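Local coordinates for protein aspartate-semialdehyde dehydrogenase (Vibrio cholerae, PDB 2R00) that catalyses the NADPH-dependent reductive dephosphorylation of L-aspartyl-4-phosphate to L-aspartate-semialdehyde, a step on the way to lysine and methionine, at residues V108-N113 against A321-Q326; I134-A139 against H244-H249; I149-V154 against M230-C235; H291-R296 against W310-N315. One frame throughout, in Å; residues are numbered along the deposited sequence.

Contact 1: V108-N113 against A321-Q326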
# COMPACT_ATOMS: atom_id res chain seq x y z
N VAL A 108 -8.74 14.10 20.17
CA VAL A 108 -8.14 13.21 21.17
C VAL A 108 -8.06 11.73 20.80
O VAL A 108 -9.04 11.13 20.41
CB VAL A 108 -8.85 13.38 22.56
CG1 VAL A 108 -8.29 12.40 23.57
CG2 VAL A 108 -8.72 14.83 23.06
N VAL A 109 -6.85 11.18 20.92
CA VAL A 109 -6.61 9.73 20.98
C VAL A 109 -6.06 9.46 22.39
O VAL A 109 -4.94 9.88 22.71
CB VAL A 109 -5.55 9.28 19.93
CG1 VAL A 109 -5.18 7.80 20.13
CG2 VAL A 109 -6.04 9.54 18.50
N PRO A 110 -6.87 8.81 23.26
CA PRO A 110 -6.51 8.65 24.68
C PRO A 110 -5.17 8.00 25.01
O PRO A 110 -4.62 8.27 26.06
CB PRO A 110 -7.67 7.82 25.25
CG PRO A 110 -8.81 8.14 24.36
CD PRO A 110 -8.21 8.26 22.99
N GLU A 111 -4.62 7.17 24.12
CA GLU A 111 -3.31 6.56 24.35
C GLU A 111 -2.19 7.56 24.04
O GLU A 111 -1.04 7.36 24.43
CB GLU A 111 -3.13 5.31 23.49
CG GLU A 111 -4.08 4.18 23.83
CD GLU A 111 -5.35 4.21 23.00
OE1 GLU A 111 -5.72 5.29 22.48
OE2 GLU A 111 -5.98 3.13 22.88
N VAL A 112 -2.54 8.63 23.33
CA VAL A 112 -1.52 9.54 22.84
C VAL A 112 -1.57 10.90 23.52
O VAL A 112 -0.56 11.34 24.11
CB VAL A 112 -1.62 9.69 21.29
CG1 VAL A 112 -0.60 10.69 20.78
CG2 VAL A 112 -1.43 8.34 20.62
N ASN A 113 -2.72 11.58 23.46
CA ASN A 113 -2.83 12.94 23.99
C ASN A 113 -3.99 13.14 24.97
O ASN A 113 -4.76 14.09 24.81
CB ASN A 113 -2.90 13.95 22.84
CG ASN A 113 -4.19 13.81 22.02
OD1 ASN A 113 -4.79 12.74 21.95
ND2 ASN A 113 -4.60 14.90 21.38
N ALA A 321 -15.77 3.96 17.72
CA ALA A 321 -16.68 3.96 18.86
C ALA A 321 -15.91 3.82 20.17
O ALA A 321 -16.17 4.55 21.12
CB ALA A 321 -17.71 2.87 18.71
N THR A 322 -14.94 2.91 20.18
CA THR A 322 -14.10 2.67 21.35
C THR A 322 -13.26 3.88 21.72
O THR A 322 -13.12 4.20 22.91
CB THR A 322 -13.20 1.44 21.12
OG1 THR A 322 -14.03 0.29 20.90
CG2 THR A 322 -12.28 1.19 22.31
N ASN A 323 -12.68 4.56 20.72
CA ASN A 323 -11.89 5.76 21.01
C ASN A 323 -12.74 6.80 21.75
O ASN A 323 -12.30 7.39 22.75
CB ASN A 323 -11.30 6.36 19.73
CG ASN A 323 -10.16 7.31 20.01
OD1 ASN A 323 -9.04 6.89 20.29
ND2 ASN A 323 -10.44 8.62 19.94
N ALA A 324 -13.96 7.00 21.24
CA ALA A 324 -14.96 7.91 21.81
C ALA A 324 -15.32 7.57 23.25
O ALA A 324 -15.40 8.46 24.09
CB ALA A 324 -16.22 7.89 20.94
N VAL A 325 -15.54 6.29 23.52
CA VAL A 325 -15.84 5.85 24.89
C VAL A 325 -14.63 6.03 25.83
O VAL A 325 -14.79 6.48 26.96
CB VAL A 325 -16.41 4.40 24.92
CG1 VAL A 325 -16.76 3.96 26.34
CG2 VAL A 325 -17.65 4.32 24.03
N GLN A 326 -13.42 5.72 25.34
CA GLN A 326 -12.19 5.96 26.12
C GLN A 326 -12.00 7.42 26.50
O GLN A 326 -11.52 7.73 27.60
CB GLN A 326 -10.97 5.52 25.33
CG GLN A 326 -10.76 4.01 25.24
CD GLN A 326 -9.58 3.67 24.35
OE1 GLN A 326 -9.65 3.80 23.13
NE2 GLN A 326 -8.49 3.23 24.96

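Contact 2: I134-A139 against H244-H249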
# COMPACT_ATOMS: atom_id res chain seq x y z
N ILE A 134 -6.52 7.60 14.16
CA ILE A 134 -6.48 6.84 15.41
C ILE A 134 -5.53 5.64 15.30
O ILE A 134 -4.57 5.52 16.07
CB ILE A 134 -7.89 6.36 15.84
CG1 ILE A 134 -8.81 7.56 16.10
CG2 ILE A 134 -7.80 5.45 17.09
CD1 ILE A 134 -10.29 7.19 16.26
N GLN A 135 -5.77 4.78 14.31
CA GLN A 135 -4.96 3.58 14.05
C GLN A 135 -3.46 3.91 14.02
O GLN A 135 -2.66 3.29 14.72
CB GLN A 135 -5.30 3.01 12.67
CG GLN A 135 -6.37 1.94 12.59
CD GLN A 135 -6.71 1.60 11.13
OE1 GLN A 135 -7.83 1.86 10.69
NE2 GLN A 135 -5.74 1.05 10.38
N MET A 136 -3.10 4.89 13.18
CA MET A 136 -1.71 5.24 12.95
C MET A 136 -1.04 5.82 14.20
O MET A 136 0.10 5.47 14.53
CB MET A 136 -1.58 6.23 11.77
CG MET A 136 -0.14 6.61 11.43
SD MET A 136 0.05 7.71 10.02
CE MET A 136 -0.56 9.27 10.66
N LEU A 137 -1.76 6.70 14.89
CA LEU A 137 -1.22 7.40 16.05
C LEU A 137 -0.98 6.49 17.25
O LEU A 137 -0.01 6.66 18.00
CB LEU A 137 -2.12 8.57 16.42
CG LEU A 137 -1.66 9.88 15.77
CD1 LEU A 137 -2.80 10.77 15.50
CD2 LEU A 137 -0.67 10.60 16.67
N VAL A 138 -1.87 5.53 17.45
CA VAL A 138 -1.66 4.50 18.46
C VAL A 138 -0.36 3.74 18.17
O VAL A 138 0.50 3.60 19.05
CB VAL A 138 -2.88 3.56 18.59
CG1 VAL A 138 -2.54 2.33 19.40
CG2 VAL A 138 -4.04 4.31 19.26
N ALA A 139 -0.20 3.27 16.94
CA ALA A 139 0.99 2.53 16.52
C ALA A 139 2.29 3.32 16.58
O ALA A 139 3.33 2.76 16.92
CB ALA A 139 0.79 1.93 15.12
N HIS A 244 -9.96 -1.93 7.11
CA HIS A 244 -9.11 -0.80 6.76
C HIS A 244 -7.66 -1.13 7.04
O HIS A 244 -7.34 -1.79 8.02
CB HIS A 244 -9.55 0.43 7.57
CG HIS A 244 -8.73 1.66 7.30
ND1 HIS A 244 -7.74 2.09 8.15
CD2 HIS A 244 -8.75 2.53 6.26
CE1 HIS A 244 -7.18 3.18 7.65
NE2 HIS A 244 -7.77 3.46 6.50
N ALA A 245 -6.78 -0.66 6.16
CA ALA A 245 -5.34 -0.90 6.33
C ALA A 245 -4.54 0.35 6.01
O ALA A 245 -5.00 1.22 5.27
CB ALA A 245 -4.90 -2.06 5.46
N GLU A 246 -3.34 0.43 6.60
CA GLU A 246 -2.38 1.50 6.34
C GLU A 246 -0.99 0.93 6.27
O GLU A 246 -0.63 0.10 7.08
CB GLU A 246 -2.38 2.52 7.48
CG GLU A 246 -3.72 3.06 7.82
CD GLU A 246 -3.67 3.98 8.98
OE1 GLU A 246 -2.85 3.76 9.90
OE2 GLU A 246 -4.46 4.92 8.98
N ALA A 247 -0.21 1.40 5.31
CA ALA A 247 1.22 1.12 5.22
C ALA A 247 1.93 2.38 5.69
O ALA A 247 1.63 3.48 5.20
CB ALA A 247 1.61 0.80 3.78
N VAL A 248 2.82 2.24 6.67
CA VAL A 248 3.45 3.40 7.31
C VAL A 248 4.96 3.35 7.20
O VAL A 248 5.59 2.35 7.59
CB VAL A 248 3.07 3.53 8.83
CG1 VAL A 248 3.56 4.88 9.39
CG2 VAL A 248 1.57 3.38 9.04
N HIS A 249 5.54 4.42 6.67
CA HIS A 249 6.97 4.62 6.76
C HIS A 249 7.25 5.85 7.63
O HIS A 249 6.66 6.91 7.40
CB HIS A 249 7.62 4.81 5.39
CG HIS A 249 9.08 5.16 5.46
ND1 HIS A 249 10.07 4.22 5.61
CD2 HIS A 249 9.70 6.36 5.46
CE1 HIS A 249 11.24 4.82 5.66
NE2 HIS A 249 11.05 6.12 5.58

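Contact 3: I149-V154 against M230-C235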
# COMPACT_ATOMS: atom_id res chain seq x y z
N ILE A 149 9.95 11.65 15.60
CA ILE A 149 9.56 11.44 14.21
C ILE A 149 9.71 12.73 13.42
O ILE A 149 9.16 13.78 13.79
CB ILE A 149 8.11 10.89 14.07
CG1 ILE A 149 7.97 9.54 14.77
CG2 ILE A 149 7.73 10.77 12.58
CD1 ILE A 149 6.55 9.02 14.81
N GLU A 150 10.47 12.65 12.34
CA GLU A 150 10.75 13.76 11.45
C GLU A 150 9.71 13.80 10.33
O GLU A 150 9.12 14.85 10.05
CB GLU A 150 12.16 13.60 10.87
CG GLU A 150 12.69 14.78 10.07
CD GLU A 150 14.14 14.58 9.66
OE1 GLU A 150 14.86 15.60 9.48
OE2 GLU A 150 14.58 13.41 9.52
N ARG A 151 9.48 12.64 9.72
CA ARG A 151 8.57 12.54 8.58
C ARG A 151 7.81 11.21 8.59
O ARG A 151 8.39 10.16 8.86
CB ARG A 151 9.37 12.68 7.29
CG ARG A 151 8.53 12.88 6.05
CD ARG A 151 9.40 12.96 4.79
NE ARG A 151 10.73 13.47 5.10
CZ ARG A 151 11.86 12.78 4.92
NH1 ARG A 151 11.81 11.56 4.40
NH2 ARG A 151 13.03 13.32 5.24
N ILE A 152 6.50 11.29 8.32
CA ILE A 152 5.65 10.11 8.13
C ILE A 152 5.14 10.11 6.69
O ILE A 152 4.53 11.09 6.24
CB ILE A 152 4.41 10.08 9.07
CG1 ILE A 152 4.84 10.10 10.55
CG2 ILE A 152 3.53 8.85 8.79
CD1 ILE A 152 3.73 10.59 11.52
N ASN A 153 5.40 9.01 5.98
CA ASN A 153 4.73 8.73 4.72
C ASN A 153 3.79 7.54 4.92
O ASN A 153 4.21 6.47 5.37
CB ASN A 153 5.76 8.46 3.61
CG ASN A 153 6.45 9.74 3.12
OD1 ASN A 153 6.97 10.52 3.91
ND2 ASN A 153 6.44 9.97 1.80
N VAL A 154 2.52 7.75 4.61
CA VAL A 154 1.50 6.76 4.92
C VAL A 154 0.52 6.58 3.76
O VAL A 154 0.06 7.58 3.17
CB VAL A 154 0.76 7.09 6.25
CG1 VAL A 154 0.08 8.50 6.21
CG2 VAL A 154 -0.25 5.99 6.62
N MET A 230 6.39 16.33 9.55
CA MET A 230 5.85 16.29 8.20
C MET A 230 5.11 14.97 7.96
O MET A 230 5.57 13.90 8.38
CB MET A 230 6.95 16.54 7.17
CG MET A 230 7.56 17.97 7.24
SD MET A 230 6.41 19.33 6.84
CE MET A 230 5.92 19.90 8.48
N VAL A 231 3.95 15.07 7.33
CA VAL A 231 3.09 13.93 7.07
C VAL A 231 2.72 13.94 5.59
O VAL A 231 2.23 14.95 5.08
CB VAL A 231 1.79 13.98 7.92
CG1 VAL A 231 1.01 12.67 7.77
CG2 VAL A 231 2.10 14.28 9.41
N ASN A 232 2.95 12.83 4.92
CA ASN A 232 2.70 12.72 3.49
C ASN A 232 1.78 11.53 3.20
O ASN A 232 2.27 10.41 2.99
CB ASN A 232 4.04 12.61 2.76
CG ASN A 232 4.97 13.77 3.09
OD1 ASN A 232 4.65 14.91 2.79
ND2 ASN A 232 6.09 13.49 3.74
N PRO A 233 0.45 11.74 3.25
CA PRO A 233 -0.49 10.65 3.05
C PRO A 233 -0.89 10.42 1.60
O PRO A 233 -0.94 11.37 0.79
CB PRO A 233 -1.73 11.10 3.86
CG PRO A 233 -1.37 12.43 4.48
CD PRO A 233 -0.27 12.97 3.60
N THR A 234 -1.17 9.16 1.29
CA THR A 234 -1.80 8.76 0.04
C THR A 234 -3.03 7.94 0.42
O THR A 234 -2.93 6.87 1.00
CB THR A 234 -0.85 7.94 -0.85
OG1 THR A 234 0.35 8.69 -1.07
CG2 THR A 234 -1.50 7.64 -2.21
N CYS A 235 -4.21 8.48 0.11
CA CYS A 235 -5.45 7.84 0.49
C CYS A 235 -6.02 7.16 -0.74
O CYS A 235 -6.48 7.82 -1.67
CB CYS A 235 -6.42 8.86 1.12
SG CYS A 235 -5.71 9.58 2.65

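Contact 4: H291-R296 against W310-N315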
# COMPACT_ATOMS: atom_id res chain seq x y z
N HIS A 291 -8.86 -3.27 18.61
CA HIS A 291 -7.43 -3.23 18.83
C HIS A 291 -6.72 -2.83 17.54
O HIS A 291 -7.22 -3.06 16.43
CB HIS A 291 -6.92 -4.60 19.30
CG HIS A 291 -7.01 -4.81 20.78
ND1 HIS A 291 -8.14 -4.50 21.51
CD2 HIS A 291 -6.12 -5.32 21.66
CE1 HIS A 291 -7.94 -4.80 22.78
NE2 HIS A 291 -6.72 -5.30 22.90
N VAL A 292 -5.55 -2.22 17.70
CA VAL A 292 -4.73 -1.79 16.58
C VAL A 292 -3.80 -2.97 16.23
O VAL A 292 -2.91 -3.33 17.00
CB VAL A 292 -3.98 -0.49 16.94
CG1 VAL A 292 -2.95 -0.11 15.89
CG2 VAL A 292 -4.98 0.66 17.14
N LEU A 293 -4.05 -3.58 15.07
CA LEU A 293 -3.33 -4.76 14.60
C LEU A 293 -2.12 -4.32 13.79
O LEU A 293 -2.27 -3.66 12.76
CB LEU A 293 -4.26 -5.63 13.75
CG LEU A 293 -5.35 -6.56 14.31
CD1 LEU A 293 -5.63 -6.43 15.81
CD2 LEU A 293 -6.63 -6.43 13.49
N VAL A 294 -0.92 -4.68 14.26
CA VAL A 294 0.34 -4.23 13.64
C VAL A 294 1.18 -5.43 13.15
O VAL A 294 1.23 -6.46 13.82
CB VAL A 294 1.16 -3.32 14.59
CG1 VAL A 294 2.49 -2.91 13.96
CG2 VAL A 294 0.35 -2.05 14.96
N GLY A 295 1.78 -5.30 11.97
CA GLY A 295 2.65 -6.35 11.41
C GLY A 295 3.63 -5.82 10.38
O GLY A 295 3.67 -4.61 10.12
N ARG A 296 4.41 -6.73 9.78
CA ARG A 296 5.42 -6.40 8.76
C ARG A 296 6.34 -5.28 9.24
O ARG A 296 6.66 -4.36 8.48
CB ARG A 296 4.75 -6.09 7.39
CG ARG A 296 5.69 -6.05 6.16
CD ARG A 296 4.96 -6.38 4.82
NE ARG A 296 3.57 -5.93 4.83
CZ ARG A 296 2.56 -6.52 4.21
NH1 ARG A 296 2.71 -7.63 3.50
NH2 ARG A 296 1.36 -5.98 4.32
N TRP A 310 2.81 -2.03 8.93
CA TRP A 310 1.43 -1.97 8.46
C TRP A 310 0.50 -2.08 9.65
O TRP A 310 0.78 -2.78 10.62
CB TRP A 310 1.14 -3.10 7.48
CG TRP A 310 1.69 -2.86 6.09
CD1 TRP A 310 3.01 -2.65 5.76
CD2 TRP A 310 0.95 -2.82 4.87
NE1 TRP A 310 3.12 -2.47 4.40
CE2 TRP A 310 1.88 -2.57 3.83
CE3 TRP A 310 -0.41 -2.95 4.54
CZ2 TRP A 310 1.49 -2.47 2.49
CZ3 TRP A 310 -0.79 -2.84 3.22
CH2 TRP A 310 0.16 -2.61 2.20
N VAL A 311 -0.61 -1.35 9.57
CA VAL A 311 -1.56 -1.23 10.66
C VAL A 311 -2.93 -1.53 10.08
O VAL A 311 -3.30 -0.98 9.04
CB VAL A 311 -1.54 0.21 11.27
CG1 VAL A 311 -2.45 0.29 12.48
CG2 VAL A 311 -0.14 0.61 11.63
N VAL A 312 -3.67 -2.42 10.74
CA VAL A 312 -4.97 -2.85 10.26
C VAL A 312 -6.05 -2.66 11.34
O VAL A 312 -5.79 -2.83 12.54
CB VAL A 312 -4.93 -4.33 9.74
CG1 VAL A 312 -6.32 -4.87 9.47
CG2 VAL A 312 -4.08 -4.43 8.46
N ALA A 313 -7.24 -2.26 10.90
CA ALA A 313 -8.46 -2.34 11.70
C ALA A 313 -9.44 -3.21 10.94
O ALA A 313 -9.78 -2.90 9.79
CB ALA A 313 -9.06 -0.97 11.93
N ASP A 314 -9.87 -4.30 11.57
CA ASP A 314 -10.89 -5.17 10.98
C ASP A 314 -12.26 -4.50 11.08
O ASP A 314 -12.91 -4.27 10.06
CB ASP A 314 -10.91 -6.55 11.65
CG ASP A 314 -11.86 -7.52 10.96
OD1 ASP A 314 -11.94 -7.52 9.70
OD2 ASP A 314 -12.54 -8.28 11.68
N ASN A 315 -12.67 -4.17 12.30
CA ASN A 315 -13.93 -3.44 12.49
C ASN A 315 -13.67 -1.95 12.70
O ASN A 315 -13.38 -1.51 13.82
CB ASN A 315 -14.78 -4.03 13.62
CG ASN A 315 -16.22 -3.56 13.57
OD1 ASN A 315 -17.16 -4.36 13.69
ND2 ASN A 315 -16.42 -2.26 13.37

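Contact 1: V108-N113 against A321-Q326
Asn323 and Gln326, one helical turn apart on helix 316-335, reach across to the loop 108-113 and take hold of it at two points. The Asn323 side chain leaves the helix with CG anti to the backbone N (chi1 -162°), and its amide ND2 donates to Val108 O at 2.9 Å. The bond runs in the plane of both the amide and the Val108 carbonyl. The other branch of the same amide, OD1, comes within 3.1 Å of Pro110 CD and also rests against CA and CG1 of Val109, whose side chain crosses that of Asn323 at about a right angle.

Pro110 fills the middle. Its CG sits 3.5 Å from Gln326 CB, the two side chains crossing at about a right angle. Beyond it, Gln326 NE2 gives a long hydrogen bond of 3.3 Å to Glu111 OE2; the carboxylate and amide planes stand 85° apart, and the donor approaches OE2 from above the carboxylate plane. Val109 O accepts from both Val112 N and Asn113 N, and Asn113 OD1 takes Val109 N, which keeps the loop compact. The arrangement is that of a C-terminal helix returning to the nucleotide-binding domain and clasping a loop of it by side-chain amides, with the side chain of Asn323 about 8 Å from that of catalytic Cys131.

Contact 2: I134-A139 against H244-H249
Gln135 OE1 and His244 ND1 make the tight end of this contact, 2.6 Å apart in a hydrogen bond donated by the imidazole. The bond is short but bent, with an angle of 137° at the hydrogen, and the amide and ring planes stand 80° apart. OE1 lies near the ring edge, tilted somewhat from its plane. His244 reaches this position with CG anti to the backbone N, and the bond would restrain the ring.

Here helix 131-147 packs over the face of the sheet that carries His244, Glu246 and Val248 in the alpha/beta dimerisation domain; segments 134-139 and 244-249 run at 45° to each other, and all five touching residues are buried. The helix starts at Cys131, which forms the acyl-thioester intermediate, and His244 is the probable proton acceptor. The side chain of Gln135 is also about 4 Å from that of Cys131, so the bond lies at the active site.

Further along the strand the fit slackens. Glu246 OE1 lies 3.3 Å from Met136 CB and 3.8 Å from Gln135 CB, with Met136 N 3.5 Å away at a poor angle. Met136 CG and Val248 CG2 are 4.4 Å apart, a light apolar touch, and the end of the Met136 side chain turns away toward Ile152 and Val154 of the adjoining strand.

Contact 3: I149-V154 against M230-C235
Ile152 and Val154 carry most of the backbone pairing with strand 230-238. Ile152 N donates to Met230 O at 2.8 Å and its O accepts from Asn232 N; Val154 repeats the pattern, its N bonding to Asn232 O and its O receiving Thr234 N at 2.7 Å. Met230 N to Glu150 O begins the ladder. Each pair is backed by a CA-H...O contact, the closest from Pro233 CA to Val154 O at 3.1 Å.

This is a parallel pair at the outer side of the six-stranded mixed sheet of the dimerisation domain, where 230-238 is the end strand within the chain. On the other side of 149-159, Glu150 and Arg151 both face Glu251 in a classic beta bulge.

Among side-chain polar contacts, Asn232 ND2 donates to Asn153 OD1 at 3.1 Å. The bond is nearly straight at 165°, but the donor stands above the carbonyl plane, and the two amides are turned 58° apart. Arg151 CG, anti to the backbone N, lies 3.4 Å from the same Asn232 ND2. The remaining amide atoms turn to the second subunit: Asn153 ND2 bonds to Asp300 and Asn232 OD1 to Ile301 N of that subunit.

Apolar contacts occupy the face bearing Ile152, Val154, Val231 and Pro233. Val154 CG1, lodged between the backbone N and carbonyl carbon (chi1 58°), meets Pro233 CB at 3.9 Å, and helices 131-147 and 211-223 cover this face.

Contact 4: H291-R296 against W310-N315
Arg296 sends CG anti to its backbone N (chi1 -167°) and then bends at chi3 (33°), while Trp310 CG lies anti to its own carbonyl carbon. The two side chains run side by side, pointing the same way. Arg296 NH2 hangs over the centre of the indole, 3.2 Å from Trp310 CD2, and Arg296 NE lies above the other side, 3.5 Å from both Trp310 CD1 and Trp310 NE1. CZ sits 4.0 Å from the centroid of the five-membered ring, almost on its normal, in a cation-pi interaction. The guanidinium is tipped rather than stacked: it turns its edge to the indole face, the planes 65° apart.

Behind this pair the strands zip together as an antiparallel hairpin. Leu293 and Val312 form a hydrogen-bonded pair, Val312 N to Leu293 O being 2.8 Å. Gly295 and Trp310 form the next, where Gly295 N to Trp310 O and Trp310 N to Gly295 O are both 3.0 Å. Val294 and Val311 between them are a non-hydrogen-bonded pair. Next to them, Val292 CG1 presses on Val311 CG1 at 3.5 Å, tighter than ordinary van der Waals contact.

Helix 131-147 covers these valines, touching Val292 through Val138 and Val311 through Gln135 and Ala139. The face with Leu293, Trp310 and Val312 packs against the second subunit, while strand 271-273 flanks 292-300 and strand 244-252 flanks 306-313 within the sheet.

How the contacts relate
Contacts 2, 3 and 4 share the six-stranded sheet of the dimerisation domain. Helix 316-335 follows strand 306-313 of contact 4 and, in contact 1, meets a loop of the nucleotide-binding domain. Strand 244-252 of contact 2 is the middle piece: it pairs with 149-159 of contact 3 on one side and 306-313 of contact 4 on the other. The centres of contacts 2 and 4 are about 7 Å apart, those of 2 and 3 about 11 Å. Along the chain, contact 1 encloses all the others, contact 2 encloses contact 3, and contact 4 follows. Helix 131-147, which begins at catalytic Cys131, packs on both contacts 1 and 2, while contacts 2, 3 and 4 also meet the second subunit.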